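PDB 5VEO: ectonucleotide pyrophosphatase/phosphodiesterase family member 5 from Mus musculus, which probably hydrolyses phosphoester bonds of nucleotides or related substrates at a zinc-containing active site, and is held here as an inactive variant with AMP. Local coordinates for residues E105-W110 with K131-F136; G117-A122 with A162-N167; N216-V221 with G342-K347. The protein carries 1 engineered substitution. One frame throughout, in Å; residues are numbered along the deposited sequence.

Interaction 1: residues E105-W110 with K131-F136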
ATOM      1  N   GLU A 105       5.160 -13.810  -9.082  1.00 17.26           N
ATOM      2  CA  GLU A 105       4.113 -14.729  -8.648  1.00 16.73           C
ATOM      3  C   GLU A 105       2.724 -14.217  -8.996  1.00 18.83           C
ATOM      4  O   GLU A 105       1.747 -14.960  -8.847  1.00 21.15           O
ATOM      5  CB  GLU A 105       4.248 -15.008  -7.146  1.00 16.27           C
ATOM      6  CG  GLU A 105       5.621 -15.576  -6.856  1.00 19.38           C
ATOM      7  CD  GLU A 105       5.917 -15.879  -5.412  1.00 23.18           C
ATOM      8  OE1 GLU A 105       7.022 -16.411  -5.165  1.00 27.45           O
ATOM      9  OE2 GLU A 105       5.079 -15.616  -4.535  1.00 20.06           O
ATOM     10  N   ALA A 106       2.619 -12.979  -9.477  1.00 16.74           N
ATOM     11  CA  ALA A 106       1.358 -12.406  -9.918  1.00 15.78           C
ATOM     12  C   ALA A 106       1.624 -11.576 -11.164  1.00 15.29           C
ATOM     13  O   ALA A 106       2.770 -11.431 -11.606  1.00 17.89           O
ATOM     14  CB  ALA A 106       0.711 -11.548  -8.826  1.00 16.13           C
ATOM     15  N   THR A 107       0.549 -11.030 -11.721  1.00 14.51           N
ATOM     16  CA  THR A 107       0.610 -10.172 -12.902  1.00 17.42           C
ATOM     17  C   THR A 107      -0.174  -8.896 -12.625  1.00 15.74           C
ATOM     18  O   THR A 107      -1.411  -8.963 -12.472  1.00 15.51           O
ATOM     19  CB  THR A 107       0.046 -10.895 -14.121  1.00 16.65           C
ATOM     20  OG1 THR A 107       0.862 -12.035 -14.408  1.00 20.33           O
ATOM     21  CG2 THR A 107       0.012  -9.967 -15.334  1.00 20.12           C
ATOM     22  N   PRO A 108       0.474  -7.730 -12.566  1.00 13.30           N
ATOM     23  CA  PRO A 108      -0.267  -6.493 -12.292  1.00 13.97           C
ATOM     24  C   PRO A 108      -1.145  -6.091 -13.465  1.00 13.28           C
ATOM     25  O   PRO A 108      -0.893  -6.433 -14.627  1.00 14.64           O
ATOM     26  CB  PRO A 108       0.837  -5.461 -12.043  1.00 14.06           C
ATOM     27  CG  PRO A 108       1.998  -5.980 -12.861  1.00 14.61           C
ATOM     28  CD  PRO A 108       1.916  -7.474 -12.734  1.00 14.27           C
ATOM     29  N   ILE A 109      -2.178  -5.311 -13.136  1.00 11.90           N
ATOM     30  CA  ILE A 109      -3.235  -5.013 -14.089  1.00 13.30           C
ATOM     31  C   ILE A 109      -2.725  -4.266 -15.328  1.00 14.05           C
ATOM     32  O   ILE A 109      -3.327  -4.367 -16.397  1.00 15.01           O
ATOM     33  CB  ILE A 109      -4.363  -4.244 -13.380  1.00 12.95           C
ATOM     34  CG1 ILE A 109      -5.592  -4.222 -14.288  1.00 12.95           C
ATOM     35  CG2 ILE A 109      -3.918  -2.839 -12.982  1.00 14.42           C
ATOM     36  CD1 ILE A 109      -6.806  -3.604 -13.647  1.00 15.52           C
ATOM     37  N   TRP A 110      -1.642  -3.501 -15.230  1.00 12.44           N
ATOM     38  CA  TRP A 110      -1.200  -2.806 -16.442  1.00 12.58           C
ATOM     39  C   TRP A 110      -0.772  -3.785 -17.538  1.00 14.61           C
ATOM     40  O   TRP A 110      -0.962  -3.503 -18.733  1.00 16.56           O
ATOM     41  CB  TRP A 110      -0.088  -1.803 -16.129  1.00 14.05           C
ATOM     42  CG  TRP A 110       1.100  -2.259 -15.368  1.00 13.29           C
ATOM     43  CD1 TRP A 110       2.216  -2.870 -15.871  1.00 15.32           C
ATOM     44  CD2 TRP A 110       1.350  -2.065 -13.970  1.00 11.84           C
ATOM     45  NE1 TRP A 110       3.135  -3.085 -14.874  1.00 14.03           N
ATOM     46  CE2 TRP A 110       2.624  -2.615 -13.691  1.00 11.83           C
ATOM     47  CE3 TRP A 110       0.621  -1.502 -12.926  1.00 13.24           C
ATOM     48  CZ2 TRP A 110       3.182  -2.589 -12.421  1.00 12.79           C
ATOM     49  CZ3 TRP A 110       1.175  -1.497 -11.659  1.00 13.14           C
ATOM     50  CH2 TRP A 110       2.429  -2.030 -11.415  1.00 13.43           C
ATOM     51  N   LYS A 131      10.662  -4.482 -14.287  1.00 17.02           N
ATOM     52  CA  LYS A 131      10.305  -5.369 -15.381  1.00 16.53           C
ATOM     53  C   LYS A 131       9.619  -6.599 -14.795  1.00 16.70           C
ATOM     54  O   LYS A 131      10.187  -7.291 -13.949  1.00 19.01           O
ATOM     55  CB  LYS A 131      11.536  -5.761 -16.197  1.00 18.68           C
ATOM     56  CG  LYS A 131      11.182  -6.611 -17.375  1.00 21.17           C
ATOM     57  CD  LYS A 131      12.435  -7.015 -18.155  1.00 30.23           C
ATOM     58  CE  LYS A 131      12.726  -6.021 -19.245  1.00 37.18           C
ATOM     59  NZ  LYS A 131      13.867  -6.437 -20.141  1.00 40.71           N
ATOM     60  N   ILE A 132       8.384  -6.854 -15.211  1.00 17.24           N
ATOM     61  CA  ILE A 132       7.590  -7.951 -14.672  1.00 16.12           C
ATOM     62  C   ILE A 132       7.054  -8.750 -15.850  1.00 17.74           C
ATOM     63  O   ILE A 132       6.369  -8.197 -16.718  1.00 17.87           O
ATOM     64  CB  ILE A 132       6.446  -7.446 -13.776  1.00 14.98           C
ATOM     65  CG1 ILE A 132       7.008  -6.599 -12.621  1.00 15.07           C
ATOM     66  CG2 ILE A 132       5.636  -8.615 -13.225  1.00 18.31           C
ATOM     67  CD1 ILE A 132       5.923  -5.850 -11.815  1.00 14.30           C
ATOM     68  N   HIS A 133       7.352 -10.043 -15.879  1.00 17.95           N
ATOM     69  CA  HIS A 133       7.028 -10.884 -17.031  1.00 19.66           C
ATOM     70  C   HIS A 133       7.464 -10.214 -18.338  1.00 22.97           C
ATOM     71  O   HIS A 133       6.729 -10.178 -19.326  1.00 23.97           O
ATOM     72  CB  HIS A 133       5.533 -11.217 -17.063  1.00 20.93           C
ATOM     73  CG  HIS A 133       5.038 -11.905 -15.830  1.00 23.63           C
ATOM     74  ND1 HIS A 133       5.550 -13.108 -15.391  1.00 25.38           N
ATOM     75  CD2 HIS A 133       4.075 -11.560 -14.941  1.00 27.85           C
ATOM     76  CE1 HIS A 133       4.927 -13.469 -14.281  1.00 26.35           C
ATOM     77  NE2 HIS A 133       4.025 -12.552 -13.991  1.00 27.47           N
ATOM     78  N   ASP A 134       8.678  -9.672 -18.325  1.00 22.27           N
ATOM     79  CA  ASP A 134       9.299  -9.000 -19.469  1.00 22.08           C
ATOM     80  C   ASP A 134       8.549  -7.749 -19.923  1.00 23.32           C
ATOM     81  O   ASP A 134       8.713  -7.311 -21.068  1.00 24.52           O
ATOM     82  CB  ASP A 134       9.458  -9.958 -20.662  1.00 25.01           C
ATOM     83  CG  ASP A 134      10.562 -10.965 -20.453  1.00 35.05           C
ATOM     84  OD1 ASP A 134      11.353 -10.802 -19.506  1.00 39.73           O
ATOM     85  OD2 ASP A 134      10.656 -11.920 -21.252  1.00 42.29           O
ATOM     86  N   SER A 135       7.752  -7.121 -19.049  1.00 18.12           N
ATOM     87  CA  SER A 135       6.897  -6.019 -19.462  1.00 18.87           C
ATOM     88  C   SER A 135       6.958  -4.894 -18.449  1.00 16.51           C
ATOM     89  O   SER A 135       7.171  -5.121 -17.253  1.00 19.01           O
ATOM     90  CB  SER A 135       5.424  -6.418 -19.594  1.00 24.79           C
ATOM     91  OG  SER A 135       5.231  -7.446 -20.534  1.00 31.74           O
ATOM     92  N   PHE A 136       6.753  -3.687 -18.955  1.00 16.80           N
ATOM     93  CA  PHE A 136       6.567  -2.460 -18.198  1.00 16.27           C
ATOM     94  C   PHE A 136       5.214  -1.873 -18.569  1.00 15.85           C
ATOM     95  O   PHE A 136       4.635  -2.237 -19.602  1.00 18.61           O
ATOM     96  CB  PHE A 136       7.647  -1.416 -18.535  1.00 18.82           C
ATOM     97  CG  PHE A 136       9.039  -1.778 -18.093  1.00 20.28           C
ATOM     98  CD1 PHE A 136       9.488  -1.466 -16.817  1.00 18.72           C
ATOM     99  CD2 PHE A 136       9.911  -2.381 -18.971  1.00 20.39           C
ATOM    100  CE1 PHE A 136      10.779  -1.781 -16.426  1.00 17.39           C
ATOM    101  CE2 PHE A 136      11.199  -2.702 -18.585  1.00 22.54           C
ATOM    102  CZ  PHE A 136      11.634  -2.405 -17.319  1.00 21.38           C
TER
HETATM  103  O   HOH W   1       5.852  -3.913 -15.008  1.00 20.62           O

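Interaction 2: residues G117-A122 with A162-N167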
ATOM      1  N   GLY A 117      -4.674  -4.704 -25.607  1.00 23.10           N
ATOM      2  CA  GLY A 117      -4.489  -3.696 -26.629  1.00 26.80           C
ATOM      3  C   GLY A 117      -4.523  -2.258 -26.167  1.00 26.09           C
ATOM      4  O   GLY A 117      -4.494  -1.357 -27.013  1.00 29.14           O
ATOM      5  N   HIS A 118      -4.573  -2.011 -24.855  1.00 20.34           N
ATOM      6  CA  HIS A 118      -4.610  -0.661 -24.318  1.00 17.35           C
ATOM      7  C   HIS A 118      -3.211  -0.247 -23.853  1.00 18.26           C
ATOM      8  O   HIS A 118      -2.256  -1.027 -23.888  1.00 23.42           O
ATOM      9  CB  HIS A 118      -5.616  -0.567 -23.157  1.00 20.35           C
ATOM     10  CG  HIS A 118      -6.961  -1.156 -23.464  1.00 23.10           C
ATOM     11  ND1 HIS A 118      -7.856  -0.558 -24.325  1.00 25.51           N
ATOM     12  CD2 HIS A 118      -7.569  -2.279 -23.013  1.00 20.56           C
ATOM     13  CE1 HIS A 118      -8.952  -1.291 -24.399  1.00 27.00           C
ATOM     14  NE2 HIS A 118      -8.804  -2.342 -23.613  1.00 24.84           N
ATOM     15  N   ALA A 119      -3.093   1.012 -23.445  1.00 19.20           N
ATOM     16  CA  ALA A 119      -1.845   1.570 -22.939  1.00 18.78           C
ATOM     17  C   ALA A 119      -2.054   2.004 -21.496  1.00 15.28           C
ATOM     18  O   ALA A 119      -3.096   2.555 -21.172  1.00 16.07           O
ATOM     19  CB  ALA A 119      -1.389   2.777 -23.766  1.00 19.88           C
ATOM     20  N   SER A 120      -1.058   1.764 -20.653  1.00 15.80           N
ATOM     21  CA  SER A 120      -1.086   2.172 -19.248  1.00 13.40           C
ATOM     22  C   SER A 120       0.034   3.165 -18.996  1.00 15.58           C
ATOM     23  O   SER A 120       1.066   3.135 -19.669  1.00 15.68           O
ATOM     24  CB  SER A 120      -0.883   0.990 -18.299  1.00 14.74           C
ATOM     25  OG  SER A 120      -1.607  -0.163 -18.667  1.00 16.30           O
ATOM     26  N   GLY A 121      -0.151   4.011 -17.976  1.00 13.46           N
ATOM     27  CA  GLY A 121       0.869   4.955 -17.578  1.00 11.70           C
ATOM     28  C   GLY A 121       1.026   4.996 -16.073  1.00 11.56           C
ATOM     29  O   GLY A 121       0.032   4.875 -15.356  1.00 14.61           O
ATOM     30  N   ALA A 122       2.252   5.163 -15.598  1.00 11.06           N
ATOM     31  CA  ALA A 122       2.524   5.156 -14.165  1.00 12.17           C
ATOM     32  C   ALA A 122       3.542   6.225 -13.826  1.00 10.59           C
ATOM     33  O   ALA A 122       4.610   6.305 -14.449  1.00 12.25           O
ATOM     34  CB  ALA A 122       3.032   3.796 -13.706  1.00 13.22           C
ATOM     35  N   ALA A 162      -2.179  11.758 -25.107  1.00 15.39           N
ATOM     36  CA  ALA A 162      -1.102  11.532 -26.060  1.00 16.21           C
ATOM     37  C   ALA A 162      -1.647  11.068 -27.407  1.00 16.77           C
ATOM     38  O   ALA A 162      -2.788  10.628 -27.546  1.00 16.47           O
ATOM     39  CB  ALA A 162      -0.122  10.490 -25.517  1.00 17.38           C
ATOM     40  N   LYS A 163      -0.777  11.147 -28.415  1.00 18.07           N
ATOM     41  CA  LYS A 163      -1.099  10.562 -29.704  1.00 17.93           C
ATOM     42  C   LYS A 163      -1.535   9.110 -29.547  1.00 16.74           C
ATOM     43  O   LYS A 163      -2.498   8.669 -30.181  1.00 22.57           O
ATOM     44  CB  LYS A 163       0.123  10.702 -30.621  1.00 16.88           C
ATOM     45  CG  LYS A 163      -0.136  10.297 -32.024  1.00 18.13           C
ATOM     46  CD  LYS A 163       1.097  10.483 -32.905  1.00 17.97           C
ATOM     47  CE  LYS A 163       2.215   9.570 -32.516  1.00 22.80           C
ATOM     48  NZ  LYS A 163       3.303   9.604 -33.554  1.00 25.91           N
ATOM     49  N   ASP A 164      -0.857   8.360 -28.667  1.00 20.11           N
ATOM     50  CA  ASP A 164      -1.235   6.988 -28.302  0.51 20.54           C
ATOM     51  C   ASP A 164      -1.601   7.025 -26.825  1.00 19.35           C
ATOM     52  O   ASP A 164      -0.756   6.774 -25.962  1.00 24.98           O
ATOM     53  CB  ASP A 164      -0.119   5.969 -28.536  0.51 25.66           C
ATOM     54  CG  ASP A 164      -0.460   4.581 -27.972  0.51 35.57           C
ATOM     55  OD1 ASP A 164      -1.652   4.296 -27.721  0.51 38.64           O
ATOM     56  OD2 ASP A 164       0.471   3.770 -27.771  0.51 40.97           O
ATOM     57  N   PRO A 165      -2.837   7.336 -26.496  1.00 17.31           N
ATOM     58  CA  PRO A 165      -3.162   7.666 -25.107  1.00 17.64           C
ATOM     59  C   PRO A 165      -3.459   6.454 -24.241  1.00 17.64           C
ATOM     60  O   PRO A 165      -3.879   5.392 -24.707  1.00 20.81           O
ATOM     61  CB  PRO A 165      -4.408   8.546 -25.262  1.00 19.16           C
ATOM     62  CG  PRO A 165      -5.089   7.987 -26.453  1.00 19.19           C
ATOM     63  CD  PRO A 165      -3.972   7.593 -27.397  1.00 16.10           C
ATOM     64  N   ILE A 166      -3.257   6.657 -22.931  1.00 16.69           N
ATOM     65  CA  ILE A 166      -3.548   5.624 -21.951  1.00 16.52           C
ATOM     66  C   ILE A 166      -5.022   5.653 -21.588  1.00 14.96           C
ATOM     67  O   ILE A 166      -5.695   6.697 -21.634  1.00 17.75           O
ATOM     68  CB  ILE A 166      -2.671   5.778 -20.683  1.00 14.09           C
ATOM     69  CG1 ILE A 166      -2.981   7.088 -19.936  1.00 14.79           C
ATOM     70  CG2 ILE A 166      -1.201   5.680 -21.058  1.00 15.13           C
ATOM     71  CD1 ILE A 166      -2.307   7.204 -18.541  1.00 15.13           C
ATOM     72  N   ASN A 167      -5.526   4.485 -21.232  1.00 15.51           N
ATOM     73  CA  ASN A 167      -6.825   4.389 -20.584  1.00 17.03           C
ATOM     74  C   ASN A 167      -6.706   4.196 -19.087  1.00 12.94           C
ATOM     75  O   ASN A 167      -7.725   4.275 -18.401  1.00 17.60           O
ATOM     76  CB  ASN A 167      -7.653   3.224 -21.133  1.00 17.24           C
ATOM     77  CG  ASN A 167      -7.014   1.876 -20.878  1.00 18.34           C
ATOM     78  OD1 ASN A 167      -5.831   1.786 -20.635  1.00 20.53           O
ATOM     79  ND2 ASN A 167      -7.807   0.817 -20.947  1.00 19.88           N
TER
HETATM   80  O   HOH W   2      -2.764   1.203 -27.152  1.00 44.77           O
HETATM   81  O   HOH W   3      -5.263   2.980 -24.141  1.00 24.17           O

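Interaction 3: residues N216-V221 with G342-K347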
ATOM      1  N   ASN A 216     -14.583  12.509 -18.110  1.00 26.79           N
ATOM      2  CA  ASN A 216     -14.472  11.230 -18.805  1.00 25.65           C
ATOM      3  C   ASN A 216     -13.358  10.339 -18.284  1.00 25.44           C
ATOM      4  O   ASN A 216     -13.040   9.331 -18.933  1.00 36.66           O
ATOM      5  CB  ASN A 216     -14.280  11.407 -20.320  1.00 33.63           C
ATOM      6  CG  ASN A 216     -13.306  12.480 -20.664  1.00 40.49           C
ATOM      7  OD1 ASN A 216     -12.135  12.216 -20.937  1.00 46.31           O
ATOM      8  ND2 ASN A 216     -13.780  13.713 -20.656  1.00 44.62           N
ATOM      9  N   VAL A 217     -12.728  10.693 -17.169  1.00 21.89           N
ATOM     10  CA  VAL A 217     -11.798   9.813 -16.473  1.00 21.00           C
ATOM     11  C   VAL A 217     -12.436   9.481 -15.142  1.00 18.14           C
ATOM     12  O   VAL A 217     -12.953  10.377 -14.479  1.00 21.96           O
ATOM     13  CB  VAL A 217     -10.434  10.484 -16.252  1.00 22.58           C
ATOM     14  CG1 VAL A 217      -9.572   9.652 -15.286  1.00 24.65           C
ATOM     15  CG2 VAL A 217      -9.731  10.710 -17.589  1.00 27.44           C
ATOM     16  N   ASN A 218     -12.429   8.209 -14.771  1.00 16.99           N
ATOM     17  CA  ASN A 218     -12.840   7.794 -13.429  1.00 16.21           C
ATOM     18  C   ASN A 218     -11.626   7.941 -12.521  1.00 16.74           C
ATOM     19  O   ASN A 218     -10.657   7.184 -12.657  1.00 17.86           O
ATOM     20  CB  ASN A 218     -13.356   6.364 -13.453  1.00 15.03           C
ATOM     21  CG  ASN A 218     -14.633   6.234 -14.271  1.00 17.36           C
ATOM     22  OD1 ASN A 218     -15.689   6.674 -13.842  1.00 21.67           O
ATOM     23  ND2 ASN A 218     -14.518   5.680 -15.474  1.00 21.15           N
ATOM     24  N   LEU A 219     -11.671   8.942 -11.636  1.00 14.30           N
ATOM     25  CA  LEU A 219     -10.595   9.239 -10.700  1.00 13.39           C
ATOM     26  C   LEU A 219     -10.853   8.499  -9.391  1.00 11.41           C
ATOM     27  O   LEU A 219     -11.895   8.695  -8.766  1.00 14.61           O
ATOM     28  CB  LEU A 219     -10.510  10.742 -10.449  1.00 14.40           C
ATOM     29  CG  LEU A 219      -9.580  11.227  -9.347  1.00 14.17           C
ATOM     30  CD1 LEU A 219      -8.134  10.854  -9.677  1.00 15.65           C
ATOM     31  CD2 LEU A 219      -9.717  12.711  -9.162  1.00 18.29           C
ATOM     32  N   ILE A 220      -9.911   7.661  -8.983  1.00 11.07           N
ATOM     33  CA  ILE A 220     -10.021   6.893  -7.748  1.00 12.02           C
ATOM     34  C   ILE A 220      -8.873   7.360  -6.876  1.00 11.33           C
ATOM     35  O   ILE A 220      -7.715   7.278  -7.288  1.00 12.69           O
ATOM     36  CB  ILE A 220      -9.962   5.380  -8.011  1.00 11.57           C
ATOM     37  CG1 ILE A 220     -11.153   4.955  -8.896  1.00 13.08           C
ATOM     38  CG2 ILE A 220      -9.891   4.601  -6.686  1.00 15.73           C
ATOM     39  CD1 ILE A 220     -11.097   3.559  -9.384  1.00 16.88           C
ATOM     40  N   VAL A 221      -9.191   7.880  -5.687  1.00 10.23           N
ATOM     41  CA  VAL A 221      -8.193   8.415  -4.772  1.00  9.26           C
ATOM     42  C   VAL A 221      -8.170   7.508  -3.549  1.00  8.83           C
ATOM     43  O   VAL A 221      -9.181   7.379  -2.844  1.00  8.20           O
ATOM     44  CB  VAL A 221      -8.489   9.869  -4.373  1.00  9.78           C
ATOM     45  CG1 VAL A 221      -7.431  10.384  -3.391  1.00  9.83           C
ATOM     46  CG2 VAL A 221      -8.563  10.753  -5.617  1.00 12.62           C
ATOM     47  N   GLY A 342     -16.344  10.070 -11.266  1.00 15.52           N
ATOM     48  CA  GLY A 342     -16.255   9.930 -12.697  1.00 16.11           C
ATOM     49  C   GLY A 342     -17.555   9.461 -13.292  1.00 18.66           C
ATOM     50  O   GLY A 342     -18.548   9.208 -12.597  1.00 19.80           O
ATOM     51  N   PRO A 343     -17.557   9.310 -14.614  1.00 19.51           N
ATOM     52  CA  PRO A 343     -18.807   8.962 -15.300  1.00 21.09           C
ATOM     53  C   PRO A 343     -19.359   7.606 -14.895  1.00 21.82           C
ATOM     54  O   PRO A 343     -20.578   7.404 -14.950  1.00 22.74           O
ATOM     55  CB  PRO A 343     -18.415   9.016 -16.784  1.00 24.72           C
ATOM     56  CG  PRO A 343     -16.939   8.911 -16.808  1.00 24.51           C
ATOM     57  CD  PRO A 343     -16.433   9.519 -15.539  1.00 19.40           C
ATOM     58  N   ALA A 344     -18.513   6.682 -14.453  1.00 21.49           N
ATOM     59  CA  ALA A 344     -18.969   5.370 -14.021  1.00 21.85           C
ATOM     60  C   ALA A 344     -19.420   5.327 -12.562  1.00 20.02           C
ATOM     61  O   ALA A 344     -19.991   4.313 -12.141  1.00 24.40           O
ATOM     62  CB  ALA A 344     -17.860   4.334 -14.216  1.00 21.72           C
ATOM     63  N   PHE A 345     -19.192   6.386 -11.799  1.00 19.25           N
ATOM     64  CA  PHE A 345     -19.441   6.377 -10.361  1.00 18.00           C
ATOM     65  C   PHE A 345     -20.682   7.179  -9.980  1.00 18.62           C
ATOM     66  O   PHE A 345     -21.026   8.180 -10.614  1.00 20.68           O
ATOM     67  CB  PHE A 345     -18.218   6.923  -9.626  1.00 17.24           C
ATOM     68  CG  PHE A 345     -17.107   5.931  -9.507  1.00 15.33           C
ATOM     69  CD1 PHE A 345     -15.953   6.051 -10.265  1.00 18.18           C
ATOM     70  CD2 PHE A 345     -17.229   4.852  -8.648  1.00 18.41           C
ATOM     71  CE1 PHE A 345     -14.932   5.126 -10.141  1.00 16.61           C
ATOM     72  CE2 PHE A 345     -16.218   3.922  -8.530  1.00 16.50           C
ATOM     73  CZ  PHE A 345     -15.062   4.061  -9.294  1.00 18.24           C
ATOM     74  N   ARG A 346     -21.359   6.722  -8.930  1.00 19.67           N
ATOM     75  CA  ARG A 346     -22.471   7.477  -8.381  1.00 21.19           C
ATOM     76  C   ARG A 346     -21.994   8.818  -7.843  1.00 21.21           C
ATOM     77  O   ARG A 346     -20.797   9.082  -7.718  1.00 21.17           O
ATOM     78  CB  ARG A 346     -23.160   6.676  -7.286  1.00 20.62           C
ATOM     79  CG  ARG A 346     -23.824   5.451  -7.832  1.00 22.39           C
ATOM     80  CD  ARG A 346     -24.201   4.488  -6.744  1.00 25.63           C
ATOM     81  NE  ARG A 346     -25.347   4.943  -5.992  1.00 25.74           N
ATOM     82  CZ  ARG A 346     -26.015   4.193  -5.120  1.00 26.33           C
ATOM     83  NH1 ARG A 346     -25.633   2.942  -4.896  1.00 26.34           N
ATOM     84  NH2 ARG A 346     -27.084   4.696  -4.494  1.00 28.04           N
ATOM     85  N   LYS A 347     -22.958   9.674  -7.519  1.00 21.44           N
ATOM     86  CA  LYS A 347     -22.680  11.014  -7.020  1.00 20.57           C
ATOM     87  C   LYS A 347     -23.268  11.194  -5.631  1.00 19.94           C
ATOM     88  O   LYS A 347     -24.438  10.858  -5.398  1.00 22.31           O
ATOM     89  CB  LYS A 347     -23.249  12.069  -7.960  1.00 23.40           C
ATOM     90  CG  LYS A 347     -22.586  12.080  -9.326  1.00 28.95           C
ATOM     91  CD  LYS A 347     -23.201  13.180 -10.189  1.00 42.49           C
ATOM     92  CE  LYS A 347     -22.243  14.338 -10.455  1.00 52.56           C
ATOM     93  NZ  LYS A 347     -22.375  15.396  -9.394  1.00 52.82           N
TER

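Interaction 1: residues E105-W110 with K131-F136
A type I' beta turn from I132 to S135 faces the lead-in to helix 109-115 in this alkaline-phosphatase-like fold, the turn belonging to the loop between strands 120-123 and 139-140. Its two central residues, H133 and D134, both have positive phi. Two backbone bonds, I132 N to S135 O and S135 N to I132 O, close it, and H133 at its second position points its side chain at the other segment.

The polar part centres on H133. Its CG stands anti to the carbonyl carbon (chi1 -58°), which sends the imidazole across to A106. There NE2 donates to A106 O at 2.9 Å with an N-H...O angle of 142°. The oxygen lies near the ring plane, at the edge, but the donor sits above the carbonyl plane and off its lone pairs. The T107 side chain crosses that of H133 at about a right angle, OG1 lying 3.2 Å from NE2. H133 N donates to E104 OE2.

The rest is apolar. I132 and P108 meet tip to tip, CG2 of I132 lying 3.9 Å from CD of P108. Proline is tolerated at the N-cap because the helix does not use that N-H, and its ring supplies apolar surface for I132 and W110. The indole of W110, its CG in the crowded position between backbone N and carbonyl carbon (chi1 52°), turns back so that P108 CB lies 3.6 Å above one face, toward the rim. W110 CZ2 is 4.3 Å from I132 CD1. P108 also packs on Y63 and V66 of helix 58-67.

A water completes the contact: W110 NE1 donates to it in the indole plane at 2.8 Å, and it donates to S135 O at 2.9 Å.

Interaction 2: residues G117-A122 with A162-N167
Two crowded first torsions shape this contact: I166 has CG1 and N167 has CG lodged between the backbone N and the carbonyl carbon (chi1 64° and 63°). The first puts CG2 of I166 beside its own backbone N, against the 117-122 backbone; the second folds the amide of N167 back to H118, whose CG is anti to its carbonyl carbon.

The site lies where the parallel strands 120-123 and 168-173 of the central sheet come together. N167 N donates to A119 O at 3.1 Å, with an approach nearly along the C=O axis. The CA of I166 adds a CA-H...O contact to A119 O at 3.2 Å. Two residues on, G121 bonds through its backbone to L168 and F170, so the pairing of the strands proper takes over.

N167 ND2 sits 3.3 Å above one face of the H118 imidazole, offset toward the rim; the side chains cross at about a right angle, yet the ring and amide planes are only 30° apart. CG2 of I166 presses on the backbone of S120, 3.5 Å from its carbonyl C. Small residues suit this surface: A119 gives only a methyl, and G121 presents bare backbone, its N 3.9 Å from I166 CD1. W159 and F160 of helix 149-160 touch the same isoleucine.

A water between the two segments accepts from A119 N at 3.0 Å and donates to P165 O at 2.8 Å, serving a donor and an acceptor too far apart to bond directly.

A119 O and N167 OD1 are two acceptors only 2.9 Å apart. Since N167 N donates to the first and N113 ND2 of helix 109-115 to the second, their repulsion is probably offset by those bonds.

Interaction 3: residues N216-V221 with G342-K347
F345 overlaps I220 with the outer part of its ring, CE1 and CZ meeting CG1 and CD1 of the isoleucine, and CE1 is 4.0 Å from CG1. The two side chains cross at about a right angle, and CE1 also lies 3.9 Å from CB of N218. L359, L362 and L363 of helix 359-366 pack on this pair.

The ring belongs to a type I turn from G342 to F345, closed by F345 N to G342 O at 3.0 Å, in the loop after strand 338-341. P343, with a phi of -63° that fits the second place of such a turn, sets its CG 3.9 Å from CA of N216. The third residue, A344, has an N-H that the turn's own bond does not use; it donates to N218 OD1 at 2.9 Å with an N-H...O angle of 156°, in the carbonyl plane and on a lone pair. G342 adopts a phi of 163°, open essentially to glycine, and having no side chain it lets N218 OD1 come within 3.4 Å of its C.

OD1 of the buried N218 thus ties strand 218-222 to the turn by one directional bond, while ND2 donates to Q14 OE1 and K15 O, which fixes the amide's rotation.

How the interactions relate
Interaction 2 is the most buried of the three, whereas interactions 1 and 3 are partly buried. Interactions 1 and 2 adjoin: helix 109-115 leads into strand 120-123, and W110 CB lies 3.4 Å from S120 OG. Interactions 2 and 3 do not touch but reach the same sheet, at strands 120-123 and 218-222. Their chemistry follows their place. In interaction 2 backbone meets backbone as strands begin to pair; in interaction 3 an asparagine amide accepts from an inner N-H of a turn; in interaction 1 a histidine, a water and a small apolar patch join a loop to the start of helix 109-115. Helix 359-366 packs on I109 and on I220.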